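Local atomic coordinates of phenazine biosynthesis protein PhzF family (Enterococcus faecalis, PDB entry 1S7J), a protein that probably acts as an isomerase of the PhzF family, though its precise reaction is uncertain. Residues 15-20 with 224-229; 142-147 with 203-208; 187-192 with 197-202. All coordinates share one frame; numbering follows the deposited sequence.

Contact 1: residues 15-20 with 224-229; sequences VFKGNP and SAYQVS
The two lobes of the diaminopimelate epimerase-like fold, to which the PhzF family belongs, are joined, among other bonds, by a polar contact between Lys17 and Tyr226. Lys17 sits in the turn that leads from strand 2-10 into strand 19-25, while Tyr226 comes from strand 222-227. Lys17 NZ donates a hydrogen bond to Tyr226 OH over 2.9 Å, and Lys17 CE lies 3.5 Å from the same oxygen. The two side chains cross at about a right angle; the ammonium meets the hydroxyl and lies obliquely to the ring. Bends at the last two torsions of the lysine (chi3 69°, chi4 -75°) turn its ammonium group toward the tyrosine. On the other side, Tyr226 CG lies anti to the backbone N (chi1 -159°), which sends the ring out from the strand toward the turn. Between these two segments the contact amounts to one hydrogen bond, with little surface buried and no apolar seam. The strand ends just beyond Tyr226, where Val228 is the centre of an inverse gamma turn closed by Ser229 N on Gln227 O at 3.0 Å. Arg231 holds the opposite segment from the same region by bonding Lys17 O. Strand 222-227 runs parallel to strand 186-192 on one flank and antiparallel to strand 234-240 on the other, while Val228 packs on helix 153-158.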
# COMPACT_ATOMS: atom_id res chain seq x y z
N VAL A 15 -8.78 -14.50 1.33
CA VAL A 15 -8.81 -14.03 -0.06
C VAL A 15 -9.98 -13.08 -0.31
O VAL A 15 -10.96 -13.07 0.44
CB VAL A 15 -8.87 -15.20 -1.11
CG1 VAL A 15 -7.63 -16.12 -0.97
CG2 VAL A 15 -10.14 -15.99 -0.94
N PHE A 16 -9.86 -12.31 -1.39
CA PHE A 16 -10.86 -11.31 -1.80
C PHE A 16 -10.78 -10.02 -0.96
O PHE A 16 -11.50 -9.06 -1.21
CB PHE A 16 -12.30 -11.88 -1.76
CG PHE A 16 -12.45 -13.16 -2.53
CD1 PHE A 16 -13.19 -14.22 -2.00
CD2 PHE A 16 -11.82 -13.32 -3.76
CE1 PHE A 16 -13.29 -15.43 -2.69
CE2 PHE A 16 -11.91 -14.52 -4.45
CZ PHE A 16 -12.64 -15.58 -3.92
N LYS A 17 -9.89 -10.02 0.04
CA LYS A 17 -9.70 -8.85 0.89
C LYS A 17 -8.28 -8.29 0.66
O LYS A 17 -7.57 -8.74 -0.24
CB LYS A 17 -9.90 -9.20 2.37
CG LYS A 17 -11.31 -9.67 2.69
CD LYS A 17 -11.58 -9.69 4.19
CE LYS A 17 -11.64 -8.27 4.79
NZ LYS A 17 -10.30 -7.59 4.95
N GLY A 18 -7.88 -7.32 1.47
CA GLY A 18 -6.56 -6.74 1.30
C GLY A 18 -6.33 -6.12 -0.07
O GLY A 18 -7.28 -5.68 -0.73
N ASN A 19 -5.08 -6.09 -0.50
CA ASN A 19 -4.72 -5.51 -1.80
C ASN A 19 -3.91 -6.55 -2.56
O ASN A 19 -2.85 -6.97 -2.11
CB ASN A 19 -3.89 -4.24 -1.58
CG ASN A 19 -3.78 -3.37 -2.84
OD1 ASN A 19 -4.00 -3.84 -3.96
ND2 ASN A 19 -3.43 -2.12 -2.64
N PRO A 20 -4.42 -6.99 -3.73
CA PRO A 20 -3.78 -7.99 -4.59
C PRO A 20 -2.62 -7.55 -5.44
O PRO A 20 -2.61 -6.46 -6.02
CB PRO A 20 -4.94 -8.44 -5.46
CG PRO A 20 -5.67 -7.17 -5.68
CD PRO A 20 -5.72 -6.58 -4.28
N SER A 224 -3.36 0.55 16.15
CA SER A 224 -3.99 -0.45 15.32
C SER A 224 -4.78 0.34 14.25
O SER A 224 -5.40 1.36 14.56
CB SER A 224 -4.91 -1.35 16.17
OG SER A 224 -5.65 -0.60 17.13
N ALA A 225 -4.69 -0.09 13.00
CA ALA A 225 -5.38 0.60 11.92
C ALA A 225 -6.12 -0.35 10.98
O ALA A 225 -5.86 -1.55 10.96
CB ALA A 225 -4.40 1.43 11.14
N TYR A 226 -7.03 0.20 10.20
CA TYR A 226 -7.78 -0.59 9.26
C TYR A 226 -8.22 0.27 8.12
O TYR A 226 -9.03 1.18 8.31
CB TYR A 226 -9.02 -1.22 9.94
CG TYR A 226 -9.57 -2.42 9.20
CD1 TYR A 226 -9.38 -3.71 9.70
CD2 TYR A 226 -10.23 -2.27 7.98
CE1 TYR A 226 -9.84 -4.83 9.00
CE2 TYR A 226 -10.69 -3.38 7.27
CZ TYR A 226 -10.50 -4.65 7.78
OH TYR A 226 -10.95 -5.77 7.09
N GLN A 227 -7.68 0.03 6.93
CA GLN A 227 -8.07 0.79 5.76
C GLN A 227 -9.39 0.17 5.30
O GLN A 227 -9.41 -0.92 4.71
CB GLN A 227 -7.02 0.71 4.68
CG GLN A 227 -7.18 1.80 3.67
CD GLN A 227 -5.95 2.07 2.90
OE1 GLN A 227 -6.00 2.51 1.77
NE2 GLN A 227 -4.78 1.79 3.50
N VAL A 228 -10.49 0.84 5.66
CA VAL A 228 -11.83 0.38 5.36
C VAL A 228 -12.35 0.57 3.93
O VAL A 228 -13.38 1.23 3.69
CB VAL A 228 -12.85 0.92 6.43
CG1 VAL A 228 -12.99 2.43 6.34
CG2 VAL A 228 -14.20 0.21 6.30
N SER A 229 -11.63 0.02 2.99
CA SER A 229 -11.95 -0.00 1.60
C SER A 229 -13.02 -1.13 1.43
O SER A 229 -13.22 -1.93 2.34
CB SER A 229 -10.71 -0.16 0.72
OG SER A 229 -10.05 -1.41 0.82

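Contact 2: residues 142-147 with 203-208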
# COMPACT_ATOMS: atom_id res chain seq x y z
N LEU A 142 -1.73 18.55 4.18
CA LEU A 142 -1.11 18.19 2.91
C LEU A 142 0.26 17.52 3.11
O LEU A 142 0.97 17.80 4.07
CB LEU A 142 -0.98 19.43 1.99
CG LEU A 142 -0.63 19.34 0.48
CD1 LEU A 142 0.87 19.33 0.26
CD2 LEU A 142 -1.31 18.15 -0.21
N GLY A 143 0.54 16.58 2.24
CA GLY A 143 1.78 15.84 2.25
C GLY A 143 1.92 15.46 0.80
O GLY A 143 1.82 16.33 -0.09
N ARG A 144 2.15 14.19 0.51
CA ARG A 144 2.23 13.77 -0.87
C ARG A 144 0.78 13.86 -1.39
O ARG A 144 0.54 14.24 -2.54
CB ARG A 144 2.75 12.33 -0.99
CG ARG A 144 2.97 11.87 -2.43
CD ARG A 144 2.09 10.68 -2.79
NE ARG A 144 2.73 9.40 -2.48
CZ ARG A 144 2.17 8.39 -1.81
NH1 ARG A 144 2.87 7.28 -1.63
NH2 ARG A 144 0.95 8.48 -1.32
N ASP A 145 -0.17 13.54 -0.50
CA ASP A 145 -1.60 13.56 -0.81
C ASP A 145 -2.36 14.46 0.13
O ASP A 145 -1.91 14.77 1.23
CB ASP A 145 -2.21 12.16 -0.62
CG ASP A 145 -1.30 11.06 -1.03
OD1 ASP A 145 -0.92 10.26 -0.16
OD2 ASP A 145 -0.96 10.99 -2.23
N LEU A 146 -3.56 14.86 -0.30
CA LEU A 146 -4.42 15.67 0.53
C LEU A 146 -4.80 14.75 1.69
O LEU A 146 -4.88 13.54 1.51
CB LEU A 146 -5.63 16.15 -0.24
CG LEU A 146 -5.30 17.39 -1.08
CD1 LEU A 146 -6.32 17.60 -2.20
CD2 LEU A 146 -5.21 18.61 -0.16
N PHE A 147 -5.06 15.31 2.85
CA PHE A 147 -5.34 14.52 4.03
C PHE A 147 -6.52 15.10 4.79
O PHE A 147 -6.37 16.08 5.51
CB PHE A 147 -4.06 14.55 4.88
CG PHE A 147 -4.07 13.67 6.07
CD1 PHE A 147 -3.36 12.47 6.07
CD2 PHE A 147 -4.72 14.06 7.24
CE1 PHE A 147 -3.29 11.68 7.22
CE2 PHE A 147 -4.66 13.28 8.39
CZ PHE A 147 -3.94 12.08 8.38
N CYS A 203 -2.94 1.59 0.54
CA CYS A 203 -1.64 2.21 0.12
C CYS A 203 -0.88 2.37 1.44
O CYS A 203 -1.32 3.10 2.35
CB CYS A 203 -1.87 3.60 -0.54
SG CYS A 203 -0.72 3.86 -1.94
N GLY A 204 0.19 1.61 1.59
CA GLY A 204 0.98 1.68 2.81
C GLY A 204 1.72 2.99 2.96
O GLY A 204 1.86 3.51 4.08
N SER A 205 2.22 3.51 1.85
CA SER A 205 2.95 4.77 1.81
C SER A 205 2.13 5.91 2.38
O SER A 205 2.67 6.90 2.88
CB SER A 205 3.37 5.09 0.38
OG SER A 205 2.27 4.96 -0.52
N ALA A 206 0.81 5.77 2.30
CA ALA A 206 -0.11 6.76 2.82
C ALA A 206 -0.02 6.82 4.33
O ALA A 206 -0.41 7.81 4.95
CB ALA A 206 -1.52 6.44 2.39
N HIS A 207 0.45 5.73 4.94
CA HIS A 207 0.56 5.67 6.38
C HIS A 207 1.73 6.47 6.94
O HIS A 207 1.94 6.54 8.16
CB HIS A 207 0.53 4.23 6.86
CG HIS A 207 -0.83 3.62 6.79
ND1 HIS A 207 -1.40 3.22 5.60
CD2 HIS A 207 -1.78 3.44 7.73
CE1 HIS A 207 -2.64 2.82 5.81
NE2 HIS A 207 -2.90 2.95 7.10
N ALA A 208 2.49 7.08 6.04
CA ALA A 208 3.60 7.96 6.40
C ALA A 208 2.95 9.25 6.96
O ALA A 208 3.51 9.90 7.83
CB ALA A 208 4.43 8.30 5.17
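Arg144, in the turn between strands 139-142 and 146-149, reaches across to Ser205, which lies in the turn that leads into helix 207-218. Cys203 opens this second segment, and its carbonyl accepts a bond from the ring of His207, with His207 ND1 3.3 Å from Cys203 O. Gly204 begins a type I beta turn that His207 completes, sealed by His207 N on Gly204 O at 2.8 Å. Ser205 carries the contact: Arg144 NH1 donates to Ser205 OG over 2.6 Å, and the bond is fairly straight at 160°. The oxygen lies in the guanidinium plane, at its edge. Bends at chi2 (-118°) and chi3 of the arginine bring the group beside the Asp145 carboxylate, where Arg144 NH2 forms a salt bridge with Asp145 OD1 at 2.8 Å, although the hydrogen bonds within it are weak. Held at a hydroxyl and beside a carboxylate, the flat group would have its rotation limited. Ala206 follows, packing on Thr190 and Ile176, and Ala208 N reaches back to Ser205 O as the helix gets under way. A Cys-Gly-Ser turn running into a helix is consistent with the diaminopimelate epimerase-like fold, where such helix starts probably border the active-site cleft; here the Ser205 side chain lies about 9 Å from that of Glu46, the predicted active-site residue.

Contact 3: residues 187-192 with 197-202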
# COMPACT_ATOMS: atom_id res chain seq x y z
N VAL A 187 -9.00 4.53 11.10
CA VAL A 187 -9.33 3.94 9.80
C VAL A 187 -9.03 4.92 8.68
O VAL A 187 -8.93 6.11 8.92
CB VAL A 187 -10.81 3.55 9.73
CG1 VAL A 187 -11.06 2.31 10.56
CG2 VAL A 187 -11.68 4.70 10.22
N SER A 188 -8.91 4.42 7.47
CA SER A 188 -8.64 5.28 6.33
C SER A 188 -9.13 4.66 5.04
O SER A 188 -9.67 3.56 5.03
CB SER A 188 -7.14 5.56 6.23
OG SER A 188 -6.40 4.38 5.97
N ARG A 189 -8.99 5.43 3.96
CA ARG A 189 -9.34 5.02 2.59
C ARG A 189 -8.50 5.95 1.74
O ARG A 189 -8.36 7.13 2.06
CB ARG A 189 -10.83 5.21 2.29
CG ARG A 189 -11.73 4.17 2.92
CD ARG A 189 -13.17 4.41 2.58
NE ARG A 189 -13.43 4.27 1.14
CZ ARG A 189 -14.65 4.33 0.59
NH1 ARG A 189 -14.78 4.19 -0.71
NH2 ARG A 189 -15.71 4.55 1.35
N THR A 190 -7.92 5.44 0.67
CA THR A 190 -7.08 6.27 -0.18
C THR A 190 -7.51 6.27 -1.64
O THR A 190 -7.71 5.21 -2.24
CB THR A 190 -5.57 5.88 -0.03
OG1 THR A 190 -5.34 4.57 -0.57
CG2 THR A 190 -5.16 5.90 1.44
N PHE A 191 -7.71 7.48 -2.19
CA PHE A 191 -8.14 7.63 -3.58
C PHE A 191 -7.03 8.26 -4.42
O PHE A 191 -6.41 9.23 -4.01
CB PHE A 191 -9.39 8.52 -3.66
CG PHE A 191 -10.41 8.23 -2.57
CD1 PHE A 191 -11.05 7.00 -2.50
CD2 PHE A 191 -10.70 9.20 -1.62
CE1 PHE A 191 -11.96 6.73 -1.47
CE2 PHE A 191 -11.61 8.94 -0.60
CZ PHE A 191 -12.25 7.70 -0.52
N PHE A 192 -6.81 7.72 -5.61
CA PHE A 192 -5.79 8.24 -6.51
C PHE A 192 -6.30 8.35 -7.96
O PHE A 192 -5.73 7.76 -8.87
CB PHE A 192 -4.55 7.33 -6.48
CG PHE A 192 -3.89 7.26 -5.13
CD1 PHE A 192 -4.21 6.23 -4.24
CD2 PHE A 192 -2.96 8.22 -4.74
CE1 PHE A 192 -3.62 6.18 -2.98
CE2 PHE A 192 -2.36 8.17 -3.48
CZ PHE A 192 -2.69 7.15 -2.60
N ILE A 197 -5.99 5.13 -10.71
CA ILE A 197 -6.46 4.28 -9.62
C ILE A 197 -7.44 5.02 -8.70
O ILE A 197 -7.04 5.66 -7.75
CB ILE A 197 -5.25 3.76 -8.75
CG1 ILE A 197 -4.10 3.32 -9.68
CG2 ILE A 197 -5.70 2.58 -7.87
CD1 ILE A 197 -2.77 3.07 -8.97
N ASN A 198 -8.73 4.88 -8.98
CA ASN A 198 -9.78 5.53 -8.18
C ASN A 198 -9.61 5.35 -6.65
O ASN A 198 -9.72 6.31 -5.89
CB ASN A 198 -11.16 5.05 -8.61
CG ASN A 198 -11.80 5.95 -9.66
OD1 ASN A 198 -11.16 6.86 -10.20
ND2 ASN A 198 -13.08 5.71 -9.93
N GLU A 199 -9.40 4.11 -6.22
CA GLU A 199 -9.20 3.79 -4.80
C GLU A 199 -8.29 2.59 -4.59
O GLU A 199 -8.56 1.49 -5.09
CB GLU A 199 -10.55 3.53 -4.10
CG GLU A 199 -10.37 3.13 -2.62
CD GLU A 199 -11.67 2.92 -1.85
OE1 GLU A 199 -11.58 2.53 -0.68
OE2 GLU A 199 -12.77 3.14 -2.41
N ASP A 200 -7.19 2.81 -3.88
CA ASP A 200 -6.26 1.76 -3.55
C ASP A 200 -6.85 1.13 -2.29
O ASP A 200 -7.27 1.85 -1.37
CB ASP A 200 -4.87 2.36 -3.25
CG ASP A 200 -3.73 1.39 -3.54
OD1 ASP A 200 -2.57 1.75 -3.24
OD2 ASP A 200 -3.98 0.30 -4.09
N PRO A 201 -7.02 -0.21 -2.28
CA PRO A 201 -7.59 -0.87 -1.10
C PRO A 201 -6.74 -0.59 0.14
O PRO A 201 -7.26 -0.42 1.23
CB PRO A 201 -7.55 -2.35 -1.48
CG PRO A 201 -7.67 -2.32 -2.96
CD PRO A 201 -6.76 -1.18 -3.35
N VAL A 202 -5.40 -0.60 -0.06
CA VAL A 202 -4.44 -0.34 1.03
C VAL A 202 -3.09 0.24 0.50
O VAL A 202 -2.25 -0.51 0.03
CB VAL A 202 -4.08 -1.65 1.84
CG1 VAL A 202 -3.45 -1.28 3.16
CG2 VAL A 202 -5.32 -2.52 2.08
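Three flat groups of strand 186-192, those of Arg189, Phe191 and Phe192, meet segment 197-202 mainly at their edges. The Arg189 guanidinium takes the Glu199 carboxylate side-on, with one nitrogen for each oxygen: Arg189 NH1 bonds Glu199 OE2 at 2.8 Å, close to the guanidinium plane and on the syn side of the oxygen, while Arg189 NE bonds Glu199 OE1 at 3.1 Å from above the carboxylate plane. The two planes are turned 26° apart, a slightly twisted salt bridge. Fully extended from a CG anti to its backbone N (chi1 177°), Glu199 runs alongside Phe191 to reach the arginine, and its CB lies in the plane of that ring, 3.9 Å from Phe191 CD1. The Phe191 ring stands nearly perpendicular to the carboxylate. At the Phe192 ring the edge is met by Asp200, whose CB is 4.0 Å from Phe192 CE1; Thr190 lies side by side with the same aspartate. The backbones form an antiparallel hairpin with loose pairing. Asp200 N donates to Thr190 O at 3.0 Å, and Phe192 N reaches Asn198 O at 3.2 Å from above the carbonyl plane. Between them Glu199 CA makes a CA-H...O contact with Thr190 O at 3.3 Å. Asp200 OD2 is held by Asn19 of the other lobe, its main polar partner, while Arg189 NH2 bonds the carbonyls of Val156 and Ile159 beyond the salt bridge. The Ile197 side chain lies about 5 Å from that of Glu46, the predicted active-site residue, consistent with a place at the cleft. Strand 186-192 lies between strands 175-180 and 222-227, and Phe191 packs on Leu166 of helix 163-168.

Overall arrangement
From the N terminus, the chain first lays down the turn at 15-20, which waits over 200 residues for its partner at 224-229; contact 1 therefore closes the longest loop and ties one lobe to the other. Within that loop lies contact 2, joining 142-147 to the start of helix 207-218, and within contact 2 lies contact 3, the short hairpin of 187-192 and 197-202. The three enclose one another and none cross. Cys203 of contact 2 packs on Thr190 and Phe192 of contact 3, and Ser229 of contact 1 bonds to Pro201 O, drawing the closures together beside the cleft between the lobes.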